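Aminotransferase, class III (Deinococcus radiodurans, PDB 3I4J) probably acts as a pyridoxal phosphate-dependent transaminase of class III, transferring amino groups between amino acids or amines and keto compounds. Local coordinates at residues T253-K261 with L270-Q278; V73-F84 with V303-E314. The protein carries 1 engineered substitution. All blocks are in the same frame, centred on the assembly; numbering follows the deposited sequence.

Contact 1 (T253-K261 with L270-Q278); sequences TPDIAVLGK and LAGLLAAPQ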
ATOM      1  N   THR C 253      27.836   0.264  -2.058  1.00 22.79           N
ATOM      2  CA  THR C 253      26.539   0.640  -2.605  1.00 23.37           C
ATOM      3  C   THR C 253      25.978  -0.536  -3.391  1.00 22.21           C
ATOM      4  O   THR C 253      26.722  -1.289  -4.023  1.00 21.49           O
ATOM      5  CB  THR C 253      26.650   1.870  -3.540  1.00 24.54           C
ATOM      6  OG1 THR C 253      27.594   1.599  -4.587  1.00 24.28           O
ATOM      7  CG2 THR C 253      27.089   3.096  -2.749  1.00 24.64           C
ATOM      8  N   PRO C 254      24.651  -0.723  -3.348  1.00 20.70           N
ATOM      9  CA  PRO C 254      24.001  -1.818  -4.064  1.00 18.60           C
ATOM     10  C   PRO C 254      23.593  -1.361  -5.459  1.00 19.50           C
ATOM     11  O   PRO C 254      23.821  -0.208  -5.830  1.00 19.89           O
ATOM     12  CB  PRO C 254      22.792  -2.110  -3.188  1.00 19.73           C
ATOM     13  CG  PRO C 254      22.360  -0.720  -2.793  1.00 18.16           C
ATOM     14  CD  PRO C 254      23.678   0.015  -2.518  1.00 21.71           C
ATOM     15  N   ASP C 255      23.004  -2.273  -6.227  1.00 18.26           N
ATOM     16  CA  ASP C 255      22.518  -1.946  -7.559  1.00 19.05           C
ATOM     17  C   ASP C 255      21.077  -1.453  -7.399  1.00 19.80           C
ATOM     18  O   ASP C 255      20.595  -0.640  -8.181  1.00 20.47           O
ATOM     19  CB  ASP C 255      22.585  -3.175  -8.461  1.00 20.47           C
ATOM     20  CG  ASP C 255      24.008  -3.661  -8.661  1.00 23.72           C
ATOM     21  OD1 ASP C 255      24.864  -2.826  -9.032  1.00 24.43           O
ATOM     22  OD2 ASP C 255      24.275  -4.863  -8.447  1.00 23.47           O
ATOM     23  N   ILE C 256      20.405  -1.950  -6.364  1.00 19.17           N
ATOM     24  CA  ILE C 256      19.036  -1.541  -6.042  1.00 18.25           C
ATOM     25  C   ILE C 256      18.904  -1.462  -4.522  1.00 16.47           C
ATOM     26  O   ILE C 256      19.253  -2.409  -3.823  1.00 18.92           O
ATOM     27  CB  ILE C 256      17.980  -2.555  -6.535  1.00 19.34           C
ATOM     28  CG1 ILE C 256      17.985  -2.641  -8.060  1.00 17.46           C
ATOM     29  CG2 ILE C 256      16.593  -2.123  -6.050  1.00 19.38           C
ATOM     30  CD1 ILE C 256      17.090  -3.754  -8.611  1.00 18.94           C
ATOM     31  N   ALA C 257      18.426  -0.325  -4.015  1.00 17.09           N
ATOM     32  CA  ALA C 257      18.220  -0.153  -2.581  1.00 18.46           C
ATOM     33  C   ALA C 257      16.715  -0.050  -2.351  1.00 17.11           C
ATOM     34  O   ALA C 257      16.050   0.789  -2.961  1.00 18.25           O
ATOM     35  CB  ALA C 257      18.915   1.111  -2.085  1.00 18.83           C
ATOM     36  N   VAL C 258      16.182  -0.915  -1.494  1.00 17.18           N
ATOM     37  CA  VAL C 258      14.750  -0.919  -1.194  1.00 17.54           C
ATOM     38  C   VAL C 258      14.479  -0.152   0.094  1.00 18.45           C
ATOM     39  O   VAL C 258      15.077  -0.439   1.133  1.00 17.27           O
ATOM     40  CB  VAL C 258      14.221  -2.358  -1.043  1.00 18.69           C
ATOM     41  CG1 VAL C 258      12.687  -2.347  -0.959  1.00 19.58           C
ATOM     42  CG2 VAL C 258      14.685  -3.201  -2.218  1.00 18.63           C
ATOM     43  N   LEU C 259      13.559   0.810   0.022  1.00 19.85           N
ATOM     44  CA  LEU C 259      13.218   1.654   1.161  1.00 22.64           C
ATOM     45  C   LEU C 259      11.747   1.533   1.551  1.00 24.26           C
ATOM     46  O   LEU C 259      10.906   1.170   0.733  1.00 23.44           O
ATOM     47  CB  LEU C 259      13.532   3.114   0.826  1.00 22.94           C
ATOM     48  CG  LEU C 259      14.944   3.354   0.287  1.00 26.97           C
ATOM     49  CD1 LEU C 259      15.082   4.787  -0.227  1.00 28.34           C
ATOM     50  CD2 LEU C 259      15.944   3.066   1.392  1.00 26.77           C
ATOM     51  N   GLY C 260      11.450   1.843   2.810  1.00 26.70           N
ATOM     52  CA  GLY C 260      10.082   1.768   3.293  1.00 31.08           C
ATOM     53  C   GLY C 260       9.970   2.224   4.736  1.00 33.03           C
ATOM     54  O   GLY C 260      10.916   2.792   5.280  1.00 35.99           O
ATOM     55  N   LYS C 261       8.820   1.972   5.355  1.00 35.48           N
ATOM     56  CA  LYS C 261       8.577   2.344   6.749  1.00 35.29           C
ATOM     57  C   LYS C 261       9.069   3.727   7.162  1.00 36.23           C
ATOM     58  O   LYS C 261       8.293   4.683   7.228  1.00 37.28           O
ATOM     59  CB  LYS C 261       9.190   1.302   7.695  1.00 34.46           C
ATOM     60  CG  LYS C 261       8.479  -0.034   7.691  1.00 34.82           C
ATOM     61  CD  LYS C 261       8.949  -0.915   8.837  1.00 34.73           C
ATOM     62  CE  LYS C 261       8.167  -2.217   8.874  1.00 36.98           C
ATOM     63  NZ  LYS C 261       8.460  -3.014  10.095  1.00 33.86           N
ATOM     64  N   LEU C 270       4.480   5.513   2.398  1.00 17.00           N
ATOM     65  CA  LEU C 270       5.463   5.733   1.351  1.00 16.65           C
ATOM     66  C   LEU C 270       6.617   4.735   1.471  1.00 15.76           C
ATOM     67  O   LEU C 270       7.085   4.428   2.573  1.00 17.06           O
ATOM     68  CB  LEU C 270       6.009   7.163   1.459  1.00 19.14           C
ATOM     69  CG  LEU C 270       7.029   7.604   0.406  1.00 19.44           C
ATOM     70  CD1 LEU C 270       6.344   7.740  -0.934  1.00 21.87           C
ATOM     71  CD2 LEU C 270       7.644   8.936   0.813  1.00 20.35           C
ATOM     72  N   ALA C 271       7.056   4.239   0.321  1.00 15.34           N
ATOM     73  CA  ALA C 271       8.153   3.283   0.218  1.00 17.26           C
ATOM     74  C   ALA C 271       8.673   3.403  -1.208  1.00 17.92           C
ATOM     75  O   ALA C 271       8.173   4.210  -1.993  1.00 17.43           O
ATOM     76  CB  ALA C 271       7.647   1.863   0.473  1.00 17.49           C
ATOM     77  N   GLY C 272       9.667   2.600  -1.558  1.00 18.27           N
ATOM     78  CA  GLY C 272      10.182   2.679  -2.907  1.00 18.36           C
ATOM     79  C   GLY C 272      11.553   2.068  -3.024  1.00 18.25           C
ATOM     80  O   GLY C 272      12.042   1.436  -2.091  1.00 18.33           O
ATOM     81  N   LEU C 273      12.167   2.240  -4.185  1.00 18.98           N
ATOM     82  CA  LEU C 273      13.502   1.716  -4.407  1.00 18.36           C
ATOM     83  C   LEU C 273      14.312   2.714  -5.211  1.00 19.30           C
ATOM     84  O   LEU C 273      13.761   3.585  -5.889  1.00 19.00           O
ATOM     85  CB  LEU C 273      13.441   0.364  -5.133  1.00 17.25           C
ATOM     86  CG  LEU C 273      12.778   0.245  -6.507  1.00 17.96           C
ATOM     87  CD1 LEU C 273      13.696   0.817  -7.583  1.00 19.29           C
ATOM     88  CD2 LEU C 273      12.491  -1.219  -6.802  1.00 20.07           C
ATOM     89  N   LEU C 274      15.629   2.604  -5.091  1.00 18.64           N
ATOM     90  CA  LEU C 274      16.548   3.462  -5.831  1.00 19.14           C
ATOM     91  C   LEU C 274      17.350   2.494  -6.677  1.00 17.72           C
ATOM     92  O   LEU C 274      17.963   1.566  -6.144  1.00 20.23           O
ATOM     93  CB  LEU C 274      17.471   4.232  -4.881  1.00 18.00           C
ATOM     94  CG  LEU C 274      16.859   5.427  -4.144  1.00 18.35           C
ATOM     95  CD1 LEU C 274      17.807   5.890  -3.038  1.00 20.63           C
ATOM     96  CD2 LEU C 274      16.585   6.560  -5.139  1.00 21.64           C
ATOM     97  N   ALA C 275      17.312   2.688  -7.991  1.00 18.95           N
ATOM     98  CA  ALA C 275      18.024   1.813  -8.915  1.00 18.92           C
ATOM     99  C   ALA C 275      19.178   2.521  -9.607  1.00 20.16           C
ATOM    100  O   ALA C 275      19.083   3.697  -9.958  1.00 20.08           O
ATOM    101  CB  ALA C 275      17.056   1.262  -9.955  1.00 21.36           C
ATOM    102  N   ALA C 276      20.271   1.793  -9.806  1.00 21.47           N
ATOM    103  CA  ALA C 276      21.443   2.347 -10.472  1.00 22.00           C
ATOM    104  C   ALA C 276      21.043   2.752 -11.891  1.00 22.55           C
ATOM    105  O   ALA C 276      20.212   2.094 -12.513  1.00 20.81           O
ATOM    106  CB  ALA C 276      22.551   1.299 -10.517  1.00 21.93           C
ATOM    107  N   PRO C 277      21.634   3.841 -12.419  1.00 23.73           N
ATOM    108  CA  PRO C 277      21.335   4.333 -13.773  1.00 25.99           C
ATOM    109  C   PRO C 277      21.351   3.228 -14.828  1.00 26.42           C
ATOM    110  O   PRO C 277      20.477   3.166 -15.690  1.00 27.77           O
ATOM    111  CB  PRO C 277      22.437   5.362 -14.019  1.00 26.33           C
ATOM    112  CG  PRO C 277      22.704   5.896 -12.670  1.00 25.32           C
ATOM    113  CD  PRO C 277      22.687   4.659 -11.791  1.00 24.82           C
ATOM    114  N   GLN C 278      22.355   2.362 -14.751  1.00 27.61           N
ATOM    115  CA  GLN C 278      22.509   1.244 -15.681  1.00 29.46           C
ATOM    116  C   GLN C 278      21.264   0.359 -15.713  1.00 27.74           C
ATOM    117  O   GLN C 278      20.800  -0.047 -16.778  1.00 29.20           O
ATOM    118  CB  GLN C 278      23.723   0.406 -15.266  1.00 33.84           C
ATOM    119  CG  GLN C 278      23.788  -0.992 -15.858  1.00 40.25           C
ATOM    120  CD  GLN C 278      24.235  -1.004 -17.301  1.00 43.10           C
ATOM    121  OE1 GLN C 278      23.553  -0.476 -18.182  1.00 45.77           O
ATOM    122  NE2 GLN C 278      25.391  -1.610 -17.555  1.00 44.35           N
TER
HETATM  123  O   HOH W   1       6.979   5.542   5.006  1.00 24.88           O
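Strands 256-259 and 271-275 run antiparallel, their axes 4.6 Å apart at closest, with A257–L274 and L259–G272 as the hydrogen-bonded pairs and I256–A275 and V258–L273 as the non-hydrogen-bonded ones. They form a beta hairpin inside the mixed sheet of the large domain of a fold-type I enzyme, flanked by strands 227-231 and 91-95. The shortest backbone bond runs from L259 N to G272 O, 2.7 Å; beyond the strand, A276 N reaches D255 O at 2.9 Å, just before helix 277-284.

I256, V258, L273 and A275 share one face, where helix 98-115 covers the first three. I256 CG2, anti to its own backbone N, meets L273 CB at 4.1 Å. On the other face, L259 and L274 cross at a slant, touching through their CD1 methyls.

Past L259 lies K261, consistent with the place of the cofactor lysine in this family; its NZ bonds to A38 O, and a sulfate lies about 5 Å from its side chain. At that end, a water sits 2.7 Å from both K261 O and L270 O, bridging the two carbonyls.

Contact 2 (V73-F84 with V303-E314); sequences VLEEYAGRLARF and VAAGLSVLDIVE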
ATOM      1  N   VAL C  73       6.780  17.816  -6.867  1.00 25.36           N
ATOM      2  CA  VAL C  73       7.253  17.335  -5.572  1.00 24.29           C
ATOM      3  C   VAL C  73       7.985  15.998  -5.682  1.00 23.30           C
ATOM      4  O   VAL C  73       8.942  15.760  -4.951  1.00 22.08           O
ATOM      5  CB  VAL C  73       6.109  17.213  -4.531  1.00 26.05           C
ATOM      6  CG1 VAL C  73       5.537  18.580  -4.261  1.00 31.20           C
ATOM      7  CG2 VAL C  73       5.026  16.262  -5.023  1.00 23.30           C
ATOM      8  N   LEU C  74       7.542  15.129  -6.589  1.00 21.90           N
ATOM      9  CA  LEU C  74       8.211  13.844  -6.767  1.00 21.75           C
ATOM     10  C   LEU C  74       9.579  14.098  -7.395  1.00 24.29           C
ATOM     11  O   LEU C  74      10.580  13.510  -6.983  1.00 23.14           O
ATOM     12  CB  LEU C  74       7.390  12.914  -7.668  1.00 21.71           C
ATOM     13  CG  LEU C  74       7.976  11.514  -7.917  1.00 21.34           C
ATOM     14  CD1 LEU C  74       8.243  10.819  -6.587  1.00 22.32           C
ATOM     15  CD2 LEU C  74       7.015  10.688  -8.767  1.00 23.77           C
ATOM     16  N   GLU C  75       9.616  14.975  -8.398  1.00 23.26           N
ATOM     17  CA  GLU C  75      10.874  15.318  -9.063  1.00 23.97           C
ATOM     18  C   GLU C  75      11.865  15.864  -8.039  1.00 23.19           C
ATOM     19  O   GLU C  75      13.043  15.503  -8.041  1.00 24.65           O
ATOM     20  CB  GLU C  75      10.646  16.386 -10.139  1.00 23.72           C
ATOM     21  CG  GLU C  75       9.803  15.955 -11.326  1.00 24.38           C
ATOM     22  CD  GLU C  75      10.462  14.873 -12.153  1.00 26.25           C
ATOM     23  OE1 GLU C  75      11.715  14.808 -12.167  1.00 27.10           O
ATOM     24  OE2 GLU C  75       9.730  14.099 -12.802  1.00 23.73           O
ATOM     25  N   GLU C  76      11.381  16.749  -7.172  1.00 21.63           N
ATOM     26  CA  GLU C  76      12.225  17.354  -6.151  1.00 22.45           C
ATOM     27  C   GLU C  76      12.692  16.312  -5.142  1.00 23.90           C
ATOM     28  O   GLU C  76      13.886  16.185  -4.868  1.00 22.07           O
ATOM     29  CB  GLU C  76      11.466  18.467  -5.428  1.00 23.11           C
ATOM     30  CG  GLU C  76      12.267  19.161  -4.338  1.00 24.84           C
ATOM     31  CD  GLU C  76      11.484  20.260  -3.641  1.00 29.65           C
ATOM     32  OE1 GLU C  76      10.310  20.490  -4.014  1.00 30.93           O
ATOM     33  OE2 GLU C  76      12.045  20.895  -2.721  1.00 31.89           O
ATOM     34  N   TYR C  77      11.742  15.554  -4.606  1.00 22.79           N
ATOM     35  CA  TYR C  77      12.048  14.533  -3.614  1.00 20.63           C
ATOM     36  C   TYR C  77      13.017  13.459  -4.114  1.00 21.19           C
ATOM     37  O   TYR C  77      13.954  13.096  -3.405  1.00 21.23           O
ATOM     38  CB  TYR C  77      10.753  13.871  -3.136  1.00 22.01           C
ATOM     39  CG  TYR C  77      10.968  12.812  -2.085  1.00 21.33           C
ATOM     40  CD1 TYR C  77      11.505  13.135  -0.840  1.00 20.28           C
ATOM     41  CD2 TYR C  77      10.632  11.481  -2.335  1.00 21.57           C
ATOM     42  CE1 TYR C  77      11.706  12.159   0.136  1.00 22.80           C
ATOM     43  CE2 TYR C  77      10.827  10.500  -1.368  1.00 21.01           C
ATOM     44  CZ  TYR C  77      11.364  10.843  -0.138  1.00 21.82           C
ATOM     45  OH  TYR C  77      11.558   9.866   0.814  1.00 23.00           O
ATOM     46  N   ALA C  78      12.790  12.949  -5.323  1.00 21.45           N
ATOM     47  CA  ALA C  78      13.653  11.913  -5.883  1.00 21.68           C
ATOM     48  C   ALA C  78      15.115  12.347  -5.838  1.00 22.33           C
ATOM     49  O   ALA C  78      15.982  11.583  -5.420  1.00 20.94           O
ATOM     50  CB  ALA C  78      13.245  11.596  -7.321  1.00 22.14           C
ATOM     51  N   GLY C  79      15.380  13.576  -6.267  1.00 21.66           N
ATOM     52  CA  GLY C  79      16.743  14.085  -6.254  1.00 22.71           C
ATOM     53  C   GLY C  79      17.282  14.256  -4.844  1.00 23.05           C
ATOM     54  O   GLY C  79      18.420  13.870  -4.551  1.00 23.27           O
ATOM     55  N   ARG C  80      16.464  14.827  -3.966  1.00 22.28           N
ATOM     56  CA  ARG C  80      16.856  15.047  -2.583  1.00 22.64           C
ATOM     57  C   ARG C  80      17.171  13.732  -1.882  1.00 22.65           C
ATOM     58  O   ARG C  80      18.171  13.617  -1.177  1.00 21.48           O
ATOM     59  CB  ARG C  80      15.744  15.779  -1.828  1.00 24.98           C
ATOM     60  CG  ARG C  80      15.696  17.281  -2.097  1.00 26.44           C
ATOM     61  CD  ARG C  80      16.850  17.990  -1.394  1.00 26.43           C
ATOM     62  NE  ARG C  80      16.822  17.755   0.048  1.00 28.51           N
ATOM     63  CZ  ARG C  80      15.918  18.266   0.876  1.00 27.80           C
ATOM     64  NH1 ARG C  80      14.961  19.059   0.413  1.00 29.95           N
ATOM     65  NH2 ARG C  80      15.953  17.965   2.169  1.00 29.78           N
ATOM     66  N   LEU C  81      16.311  12.742  -2.084  1.00 20.38           N
ATOM     67  CA  LEU C  81      16.497  11.440  -1.460  1.00 21.66           C
ATOM     68  C   LEU C  81      17.754  10.744  -1.978  1.00 21.85           C
ATOM     69  O   LEU C  81      18.558  10.234  -1.191  1.00 21.68           O
ATOM     70  CB  LEU C  81      15.267  10.561  -1.714  1.00 20.29           C
ATOM     71  CG  LEU C  81      15.332   9.118  -1.208  1.00 21.28           C
ATOM     72  CD1 LEU C  81      15.460   9.100   0.304  1.00 21.89           C
ATOM     73  CD2 LEU C  81      14.074   8.379  -1.646  1.00 21.05           C
ATOM     74  N   ALA C  82      17.916  10.725  -3.298  1.00 20.95           N
ATOM     75  CA  ALA C  82      19.073  10.096  -3.923  1.00 23.05           C
ATOM     76  C   ALA C  82      20.373  10.650  -3.349  1.00 23.45           C
ATOM     77  O   ALA C  82      21.292   9.892  -3.037  1.00 23.80           O
ATOM     78  CB  ALA C  82      19.038  10.315  -5.433  1.00 23.19           C
ATOM     79  N   ARG C  83      20.443  11.971  -3.204  1.00 24.63           N
ATOM     80  CA  ARG C  83      21.642  12.611  -2.669  1.00 25.33           C
ATOM     81  C   ARG C  83      21.876  12.291  -1.193  1.00 25.56           C
ATOM     82  O   ARG C  83      23.009  12.041  -0.777  1.00 23.43           O
ATOM     83  CB  ARG C  83      21.569  14.131  -2.877  1.00 26.42           C
ATOM     84  CG  ARG C  83      21.703  14.553  -4.339  1.00 30.35           C
ATOM     85  CD  ARG C  83      21.840  16.067  -4.495  1.00 31.38           C
ATOM     86  NE  ARG C  83      20.592  16.796  -4.263  1.00 32.16           N
ATOM     87  CZ  ARG C  83      19.579  16.852  -5.125  1.00 33.71           C
ATOM     88  NH1 ARG C  83      19.651  16.218  -6.291  1.00 36.09           N
ATOM     89  NH2 ARG C  83      18.495  17.559  -4.828  1.00 35.29           N
ATOM     90  N   PHE C  84      20.807  12.289  -0.401  1.00 22.86           N
ATOM     91  CA  PHE C  84      20.930  11.995   1.021  1.00 23.83           C
ATOM     92  C   PHE C  84      21.559  10.630   1.282  1.00 24.25           C
ATOM     93  O   PHE C  84      22.484  10.510   2.090  1.00 21.82           O
ATOM     94  CB  PHE C  84      19.560  12.040   1.711  1.00 23.91           C
ATOM     95  CG  PHE C  84      19.591  11.558   3.139  1.00 24.07           C
ATOM     96  CD1 PHE C  84      20.306  12.257   4.109  1.00 22.94           C
ATOM     97  CD2 PHE C  84      18.949  10.375   3.502  1.00 23.40           C
ATOM     98  CE1 PHE C  84      20.385  11.783   5.415  1.00 24.99           C
ATOM     99  CE2 PHE C  84      19.022   9.892   4.806  1.00 23.55           C
ATOM    100  CZ  PHE C  84      19.741  10.594   5.767  1.00 23.80           C
ATOM    101  N   VAL C 303       4.394  11.883  -0.963  1.00 19.28           N
ATOM    102  CA  VAL C 303       5.756  12.247  -1.339  1.00 19.74           C
ATOM    103  C   VAL C 303       6.158  13.515  -0.583  1.00 19.88           C
ATOM    104  O   VAL C 303       7.286  13.629  -0.102  1.00 19.89           O
ATOM    105  CB  VAL C 303       5.859  12.460  -2.866  1.00 19.92           C
ATOM    106  CG1 VAL C 303       7.229  13.030  -3.241  1.00 20.85           C
ATOM    107  CG2 VAL C 303       5.645  11.127  -3.577  1.00 20.29           C
ATOM    108  N   ALA C 304       5.230  14.462  -0.467  1.00 19.33           N
ATOM    109  CA  ALA C 304       5.500  15.696   0.263  1.00 20.02           C
ATOM    110  C   ALA C 304       5.846  15.361   1.716  1.00 19.69           C
ATOM    111  O   ALA C 304       6.683  16.017   2.330  1.00 19.21           O
ATOM    112  CB  ALA C 304       4.277  16.620   0.209  1.00 20.20           C
ATOM    113  N   ALA C 305       5.191  14.341   2.268  1.00 19.75           N
ATOM    114  CA  ALA C 305       5.459  13.929   3.639  1.00 21.06           C
ATOM    115  C   ALA C 305       6.891  13.412   3.722  1.00 21.65           C
ATOM    116  O   ALA C 305       7.620  13.731   4.663  1.00 21.88           O
ATOM    117  CB  ALA C 305       4.477  12.841   4.067  1.00 20.66           C
ATOM    118  N   GLY C 306       7.282  12.614   2.731  1.00 20.22           N
ATOM    119  CA  GLY C 306       8.632  12.080   2.694  1.00 21.13           C
ATOM    120  C   GLY C 306       9.653  13.200   2.620  1.00 20.58           C
ATOM    121  O   GLY C 306      10.657  13.179   3.333  1.00 21.40           O
ATOM    122  N   LEU C 307       9.394  14.186   1.766  1.00 20.62           N
ATOM    123  CA  LEU C 307      10.307  15.320   1.614  1.00 21.05           C
ATOM    124  C   LEU C 307      10.453  16.113   2.914  1.00 22.08           C
ATOM    125  O   LEU C 307      11.558  16.515   3.284  1.00 21.72           O
ATOM    126  CB  LEU C 307       9.813  16.240   0.491  1.00 22.87           C
ATOM    127  CG  LEU C 307      10.666  17.474   0.162  1.00 23.95           C
ATOM    128  CD1 LEU C 307      12.063  17.041  -0.271  1.00 24.62           C
ATOM    129  CD2 LEU C 307       9.992  18.271  -0.943  1.00 24.06           C
ATOM    130  N   SER C 308       9.341  16.343   3.607  1.00 21.21           N
ATOM    131  CA  SER C 308       9.373  17.087   4.863  1.00 21.50           C
ATOM    132  C   SER C 308      10.144  16.293   5.915  1.00 21.92           C
ATOM    133  O   SER C 308      10.918  16.853   6.694  1.00 22.87           O
ATOM    134  CB  SER C 308       7.947  17.370   5.350  1.00 21.61           C
ATOM    135  OG  SER C 308       7.958  18.075   6.582  1.00 24.56           O
ATOM    136  N   VAL C 309       9.928  14.984   5.939  1.00 20.46           N
ATOM    137  CA  VAL C 309      10.622  14.122   6.888  1.00 21.45           C
ATOM    138  C   VAL C 309      12.124  14.163   6.598  1.00 21.67           C
ATOM    139  O   VAL C 309      12.936  14.221   7.514  1.00 22.11           O
ATOM    140  CB  VAL C 309      10.111  12.663   6.795  1.00 21.77           C
ATOM    141  CG1 VAL C 309      11.046  11.720   7.552  1.00 21.71           C
ATOM    142  CG2 VAL C 309       8.699  12.575   7.384  1.00 21.44           C
ATOM    143  N   LEU C 310      12.485  14.148   5.319  1.00 21.20           N
ATOM    144  CA  LEU C 310      13.892  14.203   4.939  1.00 23.90           C
ATOM    145  C   LEU C 310      14.529  15.516   5.404  1.00 24.79           C
ATOM    146  O   LEU C 310      15.661  15.519   5.894  1.00 24.67           O
ATOM    147  CB  LEU C 310      14.041  14.044   3.425  1.00 23.27           C
ATOM    148  CG  LEU C 310      15.473  14.052   2.878  1.00 23.73           C
ATOM    149  CD1 LEU C 310      16.300  12.944   3.534  1.00 23.75           C
ATOM    150  CD2 LEU C 310      15.437  13.881   1.368  1.00 23.65           C
ATOM    151  N   ASP C 311      13.808  16.628   5.256  1.00 25.46           N
ATOM    152  CA  ASP C 311      14.327  17.927   5.695  1.00 26.67           C
ATOM    153  C   ASP C 311      14.714  17.861   7.169  1.00 26.61           C
ATOM    154  O   ASP C 311      15.756  18.377   7.578  1.00 27.06           O
ATOM    155  CB  ASP C 311      13.277  19.040   5.537  1.00 27.58           C
ATOM    156  CG  ASP C 311      13.002  19.406   4.090  1.00 29.37           C
ATOM    157  OD1 ASP C 311      13.923  19.330   3.256  1.00 31.45           O
ATOM    158  OD2 ASP C 311      11.857  19.798   3.791  1.00 33.02           O
ATOM    159  N   ILE C 312      13.853  17.231   7.962  1.00 25.14           N
ATOM    160  CA  ILE C 312      14.064  17.087   9.395  1.00 24.84           C
ATOM    161  C   ILE C 312      15.233  16.156   9.718  1.00 26.11           C
ATOM    162  O   ILE C 312      16.073  16.468  10.570  1.00 24.00           O
ATOM    163  CB  ILE C 312      12.775  16.564  10.060  1.00 24.05           C
ATOM    164  CG1 ILE C 312      11.673  17.618   9.916  1.00 25.45           C
ATOM    165  CG2 ILE C 312      13.026  16.227  11.522  1.00 23.92           C
ATOM    166  CD1 ILE C 312      10.296  17.147  10.352  1.00 25.34           C
ATOM    167  N   VAL C 313      15.283  15.017   9.034  1.00 24.67           N
ATOM    168  CA  VAL C 313      16.350  14.045   9.239  1.00 24.05           C
ATOM    169  C   VAL C 313      17.712  14.695   9.001  1.00 25.64           C
ATOM    170  O   VAL C 313      18.661  14.458   9.748  1.00 24.50           O
ATOM    171  CB  VAL C 313      16.169  12.833   8.288  1.00 23.98           C
ATOM    172  CG1 VAL C 313      17.406  11.938   8.315  1.00 24.28           C
ATOM    173  CG2 VAL C 313      14.930  12.039   8.700  1.00 22.80           C
ATOM    174  N   GLU C 314      17.800  15.524   7.964  1.00 25.95           N
ATOM    175  CA  GLU C 314      19.051  16.204   7.642  1.00 26.60           C
ATOM    176  C   GLU C 314      19.322  17.381   8.584  1.00 27.04           C
ATOM    177  O   GLU C 314      20.411  17.499   9.148  1.00 27.57           O
ATOM    178  CB  GLU C 314      19.025  16.697   6.191  1.00 26.54           C
ATOM    179  CG  GLU C 314      18.852  15.585   5.169  1.00 28.60           C
ATOM    180  CD  GLU C 314      18.927  16.076   3.735  1.00 30.40           C
ATOM    181  OE1 GLU C 314      18.231  17.057   3.396  1.00 32.07           O
ATOM    182  OE2 GLU C 314      19.673  15.471   2.943  1.00 28.31           O
TER
HETATM  183  O   HOH W   2      12.094  10.757   3.339  1.00 22.61           O
HETATM  184  O   HOH W   3      18.900  15.892   0.249  1.00 24.89           O
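The Y77 ring lies against the backbone of G306 and L307, its CE1 only 3.4 Å from G306 C. V303 O sits over one ring face, offset toward the rim, and L81 CB of Y77's own helix lies over the opposite face; L307 CD1 and a water come in at the edge, in plane. That water accepts from Y77 OH and donates to G306 O. Over one face of the F84 ring comes the L310 CD1 methyl, a CH-pi contact 4.0 Å from the centroid, while V313 CG1 approaches F84 CZ obliquely. The R80 guanidinium has acid groups along its edge: NH2 bonds to D311 OD1 and to E314 OE1, both at 2.7 Å, and NH1 adds a weak bond to D311 OD1. The D311 carboxylate is nearly coplanar with it, 21° apart, and is met on the anti side of OD1, E314 OE1 on the syn side; NH2 stands tilted out of both carboxylate planes, more so for E314.

Segments 73-84 and 303-314, on helices 72-84 and 300-315, cross at 37° in knobs-into-holes fashion. Y77 fills the gap among V303, G306, L307 and L310; R80 enters among L307, L310, D311 and E314; L310 fits between Y77, R80, L81 and F84. With CG anti to its backbone N (chi1 -179°), Y77 turns its ring across the partner helix, and the absence of a side chain at G306 lets the ring lie so near.

R80 is bent at chi2 and chi3, and its guanidinium ends over the partner helix beside D311 and E314. A second water donates to R80 O and to E314 OE2 and accepts from R80 NE, helping fix the group's rotation. D311 OD2 also pairs with R53, leaving the aspartate between two arginines.

How the contacts relate
From the N terminus, helix 72-84 comes first and leads into strand 91-95, the edge of the mixed sheet within this chain. Contact 1 follows much later, its two strands closing a connection of just eight residues. Helix 277-284 comes next, then helix 300-315, which packs back on helix 72-84 so that contact 2 closes a loop of 218 residues with the hairpin wholly within it. The two sites also meet directly: L270 CD2 lies 3.8 Å from G306 CA, and L259 CD1 is 4.0 Å from L81 CD2. The helix pair thus packs on the hairpin's L259 side, and F92 touches both L274 and helix 72-84. Both contacts also reach the second subunit.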